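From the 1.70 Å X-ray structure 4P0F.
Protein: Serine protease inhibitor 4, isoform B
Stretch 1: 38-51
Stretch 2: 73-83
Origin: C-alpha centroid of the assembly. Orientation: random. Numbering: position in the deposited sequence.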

ATOM      1  N   PRO A  38       1.542   1.019  -1.031  1.00 13.97           N
ATOM      2  CA  PRO A  38       1.688   1.964  -2.147  1.00 11.75           C
ATOM      3  C   PRO A  38       1.458   1.289  -3.494  1.00 12.98           C
ATOM      4  O   PRO A  38       0.920   1.922  -4.420  1.00 13.95           O
ATOM      5  CB  PRO A  38       3.124   2.475  -1.997  1.00 14.27           C
ATOM      6  CG  PRO A  38       3.825   1.504  -1.148  1.00 16.09           C
ATOM      7  CD  PRO A  38       2.792   0.872  -0.261  1.00 15.11           C
ATOM      8  N   PHE A  39       1.822   0.016  -3.597  1.00 13.66           N
ATOM      9  CA  PHE A  39       1.631  -0.728  -4.834  1.00 11.87           C
ATOM     10  C   PHE A  39       0.150  -0.802  -5.196  1.00 15.15           C
ATOM     11  O   PHE A  39      -0.226  -0.655  -6.368  1.00 15.77           O
ATOM     12  CB  PHE A  39       2.200  -2.139  -4.733  1.00 13.74           C
ATOM     13  CG  PHE A  39       2.028  -2.934  -5.994  1.00 15.73           C
ATOM     14  CD1 PHE A  39       0.878  -3.669  -6.213  1.00 21.51           C
ATOM     15  CD2 PHE A  39       2.993  -2.908  -6.985  1.00 24.91           C
ATOM     16  CE1 PHE A  39       0.702  -4.378  -7.391  1.00 20.14           C
ATOM     17  CE2 PHE A  39       2.821  -3.620  -8.162  1.00 27.43           C
ATOM     18  CZ  PHE A  39       1.667  -4.357  -8.359  1.00 25.70           C
ATOM     19  N   SER A  40      -0.685  -1.058  -4.195  1.00 13.73           N
ATOM     20  CA  SER A  40      -2.126  -1.155  -4.401  1.00 15.14           C
ATOM     21  C   SER A  40      -2.704   0.177  -4.878  1.00 13.81           C
ATOM     22  O   SER A  40      -3.544   0.226  -5.798  1.00 15.96           O
ATOM     23  CB  SER A  40      -2.807  -1.603  -3.103  1.00 14.53           C
ATOM     24  OG  SER A  40      -4.213  -1.575  -3.196  1.00 15.89           O
ATOM     25  N   ILE A  41      -2.261   1.253  -4.244  1.00 14.79           N
ATOM     26  CA  ILE A  41      -2.738   2.581  -4.585  1.00 13.38           C
ATOM     27  C   ILE A  41      -2.322   2.950  -6.004  1.00 15.59           C
ATOM     28  O   ILE A  41      -3.151   3.410  -6.793  1.00 13.29           O
ATOM     29  CB  ILE A  41      -2.217   3.632  -3.573  1.00 13.06           C
ATOM     30  CG1 ILE A  41      -2.798   3.344  -2.182  1.00 14.25           C
ATOM     31  CG2 ILE A  41      -2.586   5.045  -4.010  1.00 15.85           C
ATOM     32  CD1 ILE A  41      -2.103   4.058  -1.067  1.00 15.28           C
ATOM     33  N   GLN A  42      -1.047   2.768  -6.336  1.00 12.86           N
ATOM     34  CA  GLN A  42      -0.572   3.148  -7.669  1.00 13.83           C
ATOM     35  C   GLN A  42      -1.249   2.323  -8.772  1.00 12.95           C
ATOM     36  O   GLN A  42      -1.604   2.854  -9.831  1.00 13.99           O
ATOM     37  CB  GLN A  42       0.937   2.994  -7.774  1.00 13.55           C
ATOM     38  CG  GLN A  42       1.553   3.778  -8.917  1.00 14.91           C
ATOM     39  CD  GLN A  42       2.973   3.354  -9.231  1.00 14.35           C
ATOM     40  OE1 GLN A  42       3.271   2.167  -9.347  1.00 15.01           O
ATOM     41  NE2 GLN A  42       3.863   4.332  -9.381  1.00 14.58           N
ATOM     42  N   THR A  43      -1.443   1.032  -8.511  1.00 13.71           N
ATOM     43  CA  THR A  43      -2.068   0.132  -9.469  1.00 13.50           C
ATOM     44  C   THR A  43      -3.510   0.542  -9.718  1.00 17.11           C
ATOM     45  O   THR A  43      -3.940   0.640 -10.869  1.00 15.11           O
ATOM     46  CB  THR A  43      -2.008  -1.326  -8.975  1.00 12.49           C
ATOM     47  OG1 THR A  43      -0.637  -1.705  -8.819  1.00 15.68           O
ATOM     48  CG2 THR A  43      -2.659  -2.271  -9.971  1.00 14.45           C
ATOM     49  N   CYS A  44      -4.252   0.812  -8.650  1.00 13.73           N
ATOM     50  CA  CYS A  44      -5.662   1.177  -8.799  1.00 13.37           C
ATOM     51  C   CYS A  44      -5.781   2.481  -9.574  1.00 14.82           C
ATOM     52  O   CYS A  44      -6.606   2.613 -10.486  1.00 15.32           O
ATOM     53  CB  CYS A  44      -6.338   1.320  -7.445  1.00 17.42           C
ATOM     54  SG  CYS A  44      -8.127   1.525  -7.596  1.00 20.64           S
ATOM     55  N   ALA A  45      -4.942   3.445  -9.224  1.00 13.76           N
ATOM     56  CA  ALA A  45      -4.984   4.747  -9.877  1.00 14.02           C
ATOM     57  C   ALA A  45      -4.512   4.672 -11.330  1.00 14.09           C
ATOM     58  O   ALA A  45      -5.010   5.419 -12.187  1.00 15.30           O
ATOM     59  CB  ALA A  45      -4.155   5.745  -9.101  1.00 16.39           C
ATOM     60  N   ALA A  46      -3.559   3.785 -11.620  1.00 11.87           N
ATOM     61  CA  ALA A  46      -3.100   3.595 -12.992  1.00 14.04           C
ATOM     62  C   ALA A  46      -4.212   2.995 -13.851  1.00 19.23           C
ATOM     63  O   ALA A  46      -4.344   3.335 -15.024  1.00 16.20           O
ATOM     64  CB  ALA A  46      -1.860   2.708 -13.037  1.00 13.38           C
ATOM     65  N   MET A  47      -5.001   2.092 -13.276  1.00 13.76           N
ATOM     66  CA  MET A  47      -6.156   1.550 -13.987  1.00 15.03           C
ATOM     67  C   MET A  47      -7.116   2.667 -14.352  1.00 17.88           C
ATOM     68  O   MET A  47      -7.645   2.701 -15.470  1.00 17.65           O
ATOM     69  CB  MET A  47      -6.870   0.476 -13.151  1.00 16.74           C
ATOM     70  CG  MET A  47      -6.103  -0.847 -13.091  1.00 16.38           C
ATOM     71  SD  MET A  47      -7.039  -2.217 -12.384  1.00 20.46           S
ATOM     72  CE  MET A  47      -7.105  -1.720 -10.684  1.00 18.41           C
ATOM     73  N   ALA A  48      -7.350   3.584 -13.423  1.00 15.55           N
ATOM     74  CA  ALA A  48      -8.238   4.705 -13.715  1.00 15.22           C
ATOM     75  C   ALA A  48      -7.635   5.569 -14.809  1.00 16.54           C
ATOM     76  O   ALA A  48      -8.354   6.042 -15.694  1.00 16.18           O
ATOM     77  CB  ALA A  48      -8.504   5.524 -12.471  1.00 14.52           C
ATOM     78  N   ARG A  49      -6.316   5.749 -14.783  1.00 16.12           N
ATOM     79  CA  ARG A  49      -5.668   6.581 -15.802  1.00 14.51           C
ATOM     80  C   ARG A  49      -5.907   6.065 -17.225  1.00 16.20           C
ATOM     81  O   ARG A  49      -5.950   6.854 -18.181  1.00 17.88           O
ATOM     82  CB  ARG A  49      -4.159   6.691 -15.527  1.00 13.91           C
ATOM     83  CG  ARG A  49      -3.429   7.581 -16.521  1.00 22.36           C
ATOM     84  CD  ARG A  49      -2.843   6.785 -17.668  1.00 25.78           C
ATOM     85  NE  ARG A  49      -2.233   7.634 -18.692  1.00 25.63           N
ATOM     86  CZ  ARG A  49      -2.827   8.042 -19.812  1.00 22.42           C
ATOM     87  NH1 ARG A  49      -4.088   7.710 -20.101  1.00 20.33           N
ATOM     88  NH2 ARG A  49      -2.141   8.790 -20.666  1.00 24.35           N
ATOM     89  N   LEU A  50      -6.069   4.754 -17.379  1.00 15.14           N
ATOM     90  CA  LEU A  50      -6.311   4.173 -18.705  1.00 16.40           C
ATOM     91  C   LEU A  50      -7.567   4.739 -19.359  1.00 17.43           C
ATOM     92  O   LEU A  50      -7.689   4.744 -20.584  1.00 21.10           O
ATOM     93  CB  LEU A  50      -6.454   2.657 -18.630  1.00 20.15           C
ATOM     94  CG  LEU A  50      -5.290   1.848 -18.069  1.00 20.84           C
ATOM     95  CD1 LEU A  50      -5.654   0.372 -18.167  1.00 23.50           C
ATOM     96  CD2 LEU A  50      -3.995   2.156 -18.805  1.00 25.92           C
ATOM     97  N   GLY A  51      -8.501   5.198 -18.532  1.00 17.18           N
ATOM     98  CA  GLY A  51      -9.744   5.764 -19.025  1.00 18.40           C
ATOM     99  C   GLY A  51      -9.772   7.281 -19.024  1.00 18.68           C
ATOM    100  O   GLY A  51     -10.793   7.880 -19.363  1.00 19.92           O
ATOM    101  N   GLN A  73       1.801   1.330 -22.971  1.00 30.95           N
ATOM    102  CA  GLN A  73       3.102   1.155 -22.325  1.00 26.71           C
ATOM    103  C   GLN A  73       2.951   1.166 -20.801  1.00 22.20           C
ATOM    104  O   GLN A  73       3.609   0.405 -20.091  1.00 28.52           O
ATOM    105  CB  GLN A  73       4.083   2.236 -22.790  1.00 30.90           C
ATOM    106  CG  GLN A  73       4.423   2.129 -24.268  1.00 45.24           C
ATOM    107  CD  GLN A  73       5.457   3.143 -24.719  1.00 63.13           C
ATOM    108  OE1 GLN A  73       5.807   4.065 -23.982  1.00 71.58           O
ATOM    109  NE2 GLN A  73       5.952   2.973 -25.940  1.00 61.74           N
ATOM    110  N   ILE A  74       2.070   2.020 -20.297  1.00 22.49           N
ATOM    111  CA  ILE A  74       1.791   2.053 -18.867  1.00 19.99           C
ATOM    112  C   ILE A  74       1.232   0.708 -18.419  1.00 20.29           C
ATOM    113  O   ILE A  74       1.690   0.124 -17.436  1.00 22.04           O
ATOM    114  CB  ILE A  74       0.788   3.170 -18.521  1.00 18.65           C
ATOM    115  CG1 ILE A  74       1.414   4.545 -18.753  1.00 27.12           C
ATOM    116  CG2 ILE A  74       0.291   3.048 -17.084  1.00 20.63           C
ATOM    117  CD1 ILE A  74       0.385   5.670 -18.742  1.00 25.29           C
ATOM    118  N   ALA A  75       0.233   0.222 -19.152  1.00 18.53           N
ATOM    119  CA  ALA A  75      -0.421  -1.027 -18.810  1.00 22.16           C
ATOM    120  C   ALA A  75       0.593  -2.163 -18.802  1.00 20.16           C
ATOM    121  O   ALA A  75       0.607  -3.000 -17.890  1.00 25.10           O
ATOM    122  CB  ALA A  75      -1.550  -1.324 -19.787  1.00 24.03           C
ATOM    123  N   HIS A  76       1.448  -2.189 -19.815  1.00 23.35           N
ATOM    124  CA  HIS A  76       2.439  -3.244 -19.911  1.00 24.62           C
ATOM    125  C   HIS A  76       3.403  -3.223 -18.724  1.00 22.25           C
ATOM    126  O   HIS A  76       3.859  -4.274 -18.277  1.00 25.59           O
ATOM    127  CB  HIS A  76       3.221  -3.135 -21.213  1.00 27.97           C
ATOM    128  CG  HIS A  76       4.078  -4.330 -21.487  1.00 48.19           C
ATOM    129  ND1 HIS A  76       3.551  -5.589 -21.680  1.00 65.34           N
ATOM    130  CD2 HIS A  76       5.422  -4.467 -21.573  1.00 60.64           C
ATOM    131  CE1 HIS A  76       4.534  -6.447 -21.888  1.00 64.43           C
ATOM    132  NE2 HIS A  76       5.679  -5.792 -21.828  1.00 59.32           N
ATOM    133  N   SER A  77       3.704  -2.039 -18.202  1.00 23.97           N
ATOM    134  CA  SER A  77       4.666  -1.940 -17.107  1.00 23.34           C
ATOM    135  C   SER A  77       4.099  -2.592 -15.846  1.00 25.96           C
ATOM    136  O   SER A  77       4.843  -3.191 -15.066  1.00 26.36           O
ATOM    137  CB  SER A  77       5.063  -0.479 -16.841  1.00 24.35           C
ATOM    138  OG  SER A  77       4.034   0.262 -16.212  1.00 26.17           O
ATOM    139  N   PHE A  78       2.785  -2.494 -15.658  1.00 19.68           N
ATOM    140  CA  PHE A  78       2.134  -3.141 -14.526  1.00 18.35           C
ATOM    141  C   PHE A  78       1.978  -4.630 -14.765  1.00 21.24           C
ATOM    142  O   PHE A  78       2.088  -5.422 -13.828  1.00 22.11           O
ATOM    143  CB  PHE A  78       0.771  -2.498 -14.235  1.00 22.20           C
ATOM    144  CG  PHE A  78       0.880  -1.197 -13.493  1.00 18.25           C
ATOM    145  CD1 PHE A  78       1.125  -0.018 -14.179  1.00 18.24           C
ATOM    146  CD2 PHE A  78       0.801  -1.157 -12.118  1.00 18.48           C
ATOM    147  CE1 PHE A  78       1.258   1.178 -13.505  1.00 17.35           C
ATOM    148  CE2 PHE A  78       0.925   0.037 -11.438  1.00 18.53           C
ATOM    149  CZ  PHE A  78       1.156   1.205 -12.135  1.00 15.32           C
ATOM    150  N   HIS A  79       1.744  -5.024 -16.013  1.00 24.88           N
ATOM    151  CA  HIS A  79       1.595  -6.445 -16.321  1.00 26.15           C
ATOM    152  C   HIS A  79       2.837  -7.220 -15.944  1.00 25.37           C
ATOM    153  O   HIS A  79       2.757  -8.333 -15.418  1.00 26.75           O
ATOM    154  CB  HIS A  79       1.319  -6.678 -17.800  1.00 24.82           C
ATOM    155  CG  HIS A  79       1.222  -8.127 -18.158  1.00 27.76           C
ATOM    156  ND1 HIS A  79       0.127  -8.899 -17.837  1.00 33.06           N
ATOM    157  CD2 HIS A  79       2.095  -8.954 -18.777  1.00 34.91           C
ATOM    158  CE1 HIS A  79       0.319 -10.134 -18.261  1.00 31.56           C
ATOM    159  NE2 HIS A  79       1.507 -10.195 -18.835  1.00 46.70           N
ATOM    160  N   GLN A  80       3.992  -6.631 -16.243  1.00 33.50           N
ATOM    161  CA  GLN A  80       5.271  -7.275 -15.962  1.00 43.65           C
ATOM    162  C   GLN A  80       5.364  -7.692 -14.496  1.00 36.43           C
ATOM    163  O   GLN A  80       5.815  -8.791 -14.184  1.00 37.20           O
ATOM    164  CB  GLN A  80       6.430  -6.342 -16.324  1.00 48.69           C
ATOM    165  CG  GLN A  80       6.664  -6.198 -17.823  1.00 57.76           C
ATOM    166  CD  GLN A  80       7.858  -5.317 -18.149  1.00 77.90           C
ATOM    167  OE1 GLN A  80       7.947  -4.176 -17.693  1.00 80.65           O
ATOM    168  NE2 GLN A  80       8.788  -5.848 -18.940  1.00 69.50           N
ATOM    169  N   VAL A  81       4.912  -6.824 -13.597  1.00 33.61           N
ATOM    170  CA  VAL A  81       4.965  -7.121 -12.167  1.00 26.88           C
ATOM    171  C   VAL A  81       3.877  -8.091 -11.743  1.00 28.11           C
ATOM    172  O   VAL A  81       4.135  -9.065 -11.047  1.00 35.28           O
ATOM    173  CB  VAL A  81       4.822  -5.842 -11.323  1.00 38.66           C
ATOM    174  CG1 VAL A  81       4.919  -6.168  -9.833  1.00 46.87           C
ATOM    175  CG2 VAL A  81       5.872  -4.822 -11.727  1.00 35.23           C
ATOM    176  N   LEU A  82       2.643  -7.794 -12.147  1.00 27.45           N
ATOM    177  CA  LEU A  82       1.504  -8.627 -11.795  1.00 28.47           C
ATOM    178  C   LEU A  82       1.692 -10.061 -12.269  1.00 31.20           C
ATOM    179  O   LEU A  82       1.365 -11.010 -11.550  1.00 35.04           O
ATOM    180  CB  LEU A  82       0.223  -8.033 -12.389  1.00 25.68           C
ATOM    181  CG  LEU A  82      -0.180  -6.669 -11.838  1.00 24.49           C
ATOM    182  CD1 LEU A  82      -1.224  -6.021 -12.734  1.00 25.91           C
ATOM    183  CD2 LEU A  82      -0.710  -6.785 -10.426  1.00 26.22           C
ATOM    184  N   ALA A  83       2.240 -10.227 -13.470  1.00 31.74           N
ATOM    185  CA  ALA A  83       2.447 -11.560 -14.022  1.00 32.36           C
ATOM    186  C   ALA A  83       3.500 -12.336 -13.229  1.00 40.98           C
ATOM    187  O   ALA A  83       3.412 -13.554 -13.091  1.00 43.87           O
ATOM    188  CB  ALA A  83       2.854 -11.478 -15.482  1.00 34.75           C
TER

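A helix in the first stretch and a helical segment in the second, part of a longer helix, pack nearly antiparallel. Their N-to-C directions differ by 151°, and the axes approach to 10.3 Å. No hydrogen bond crosses between them. Contact is made by side chains and is mostly apolar, burying 469 Å² over both sides.

Q73 opens the second stretch on the exposed side and does not reach the first. I74 is the first to touch. Its CA-to-CB bond points toward stretch 1, and the m, t rotamer carries CD1 to 3.3 Å from NE of R49. This is a close packing contact between a methyl and a guanidinium. The R49 NE is hydrogen-bonded elsewhere in the structure, so the methyl does not leave it unsatisfied.

A75 points sideways. Its CB lies 4.4 Å from CD2 of L50, a loose apolar contact. L50 also starts sideways, but the end of its side chain comes nearer. The leucine thus supplies the reach that the short alanine lacks.

H76 and S77 make no contact with stretch 1. The S77 hydroxyl instead turns back on its own helix, with OG donating to O of I74 at 2.6 Å.

F78 is the centre of the contact and loses the most area, 98 Å². Its CA-to-CB bond points toward stretch 1, and chi1 is m. The ring meets three residues of the first helix. A46 points its small CB at the ring, 3.5 Å from F78 CZ. T43 CA is 7.3 Å from F78 CA, the closest pairing in the backbone register. T43 OG1 lies 3.5 Å from F78 CE2, at the ring edge. That hydroxyl donates to O of F39 at 2.7 Å, so its polarity is satisfied within its own helix beside the aromatic ring. Q42 OE1 approaches F78 CZ at 3.6 Å. The glutamine CA-to-CB bond is sideways, but its extended t, t start brings the end nearer, while its NE2 is hydrogen-bonded elsewhere in the structure.

H79 and Q80 again lie out of reach. V81 then points toward stretch 1, and its CG1 sits 3.7 Å from CE2 of F39. L82 starts sideways, but its end comes nearer, placing CD2 4.0 Å from CZ of F39, at the edge of that ring. F39 also begins sideways, and with chi1 t its ring reaches both residues. The large flat side chain can therefore touch two branched aliphatic neighbours at once. A83 closes the stretch without contact.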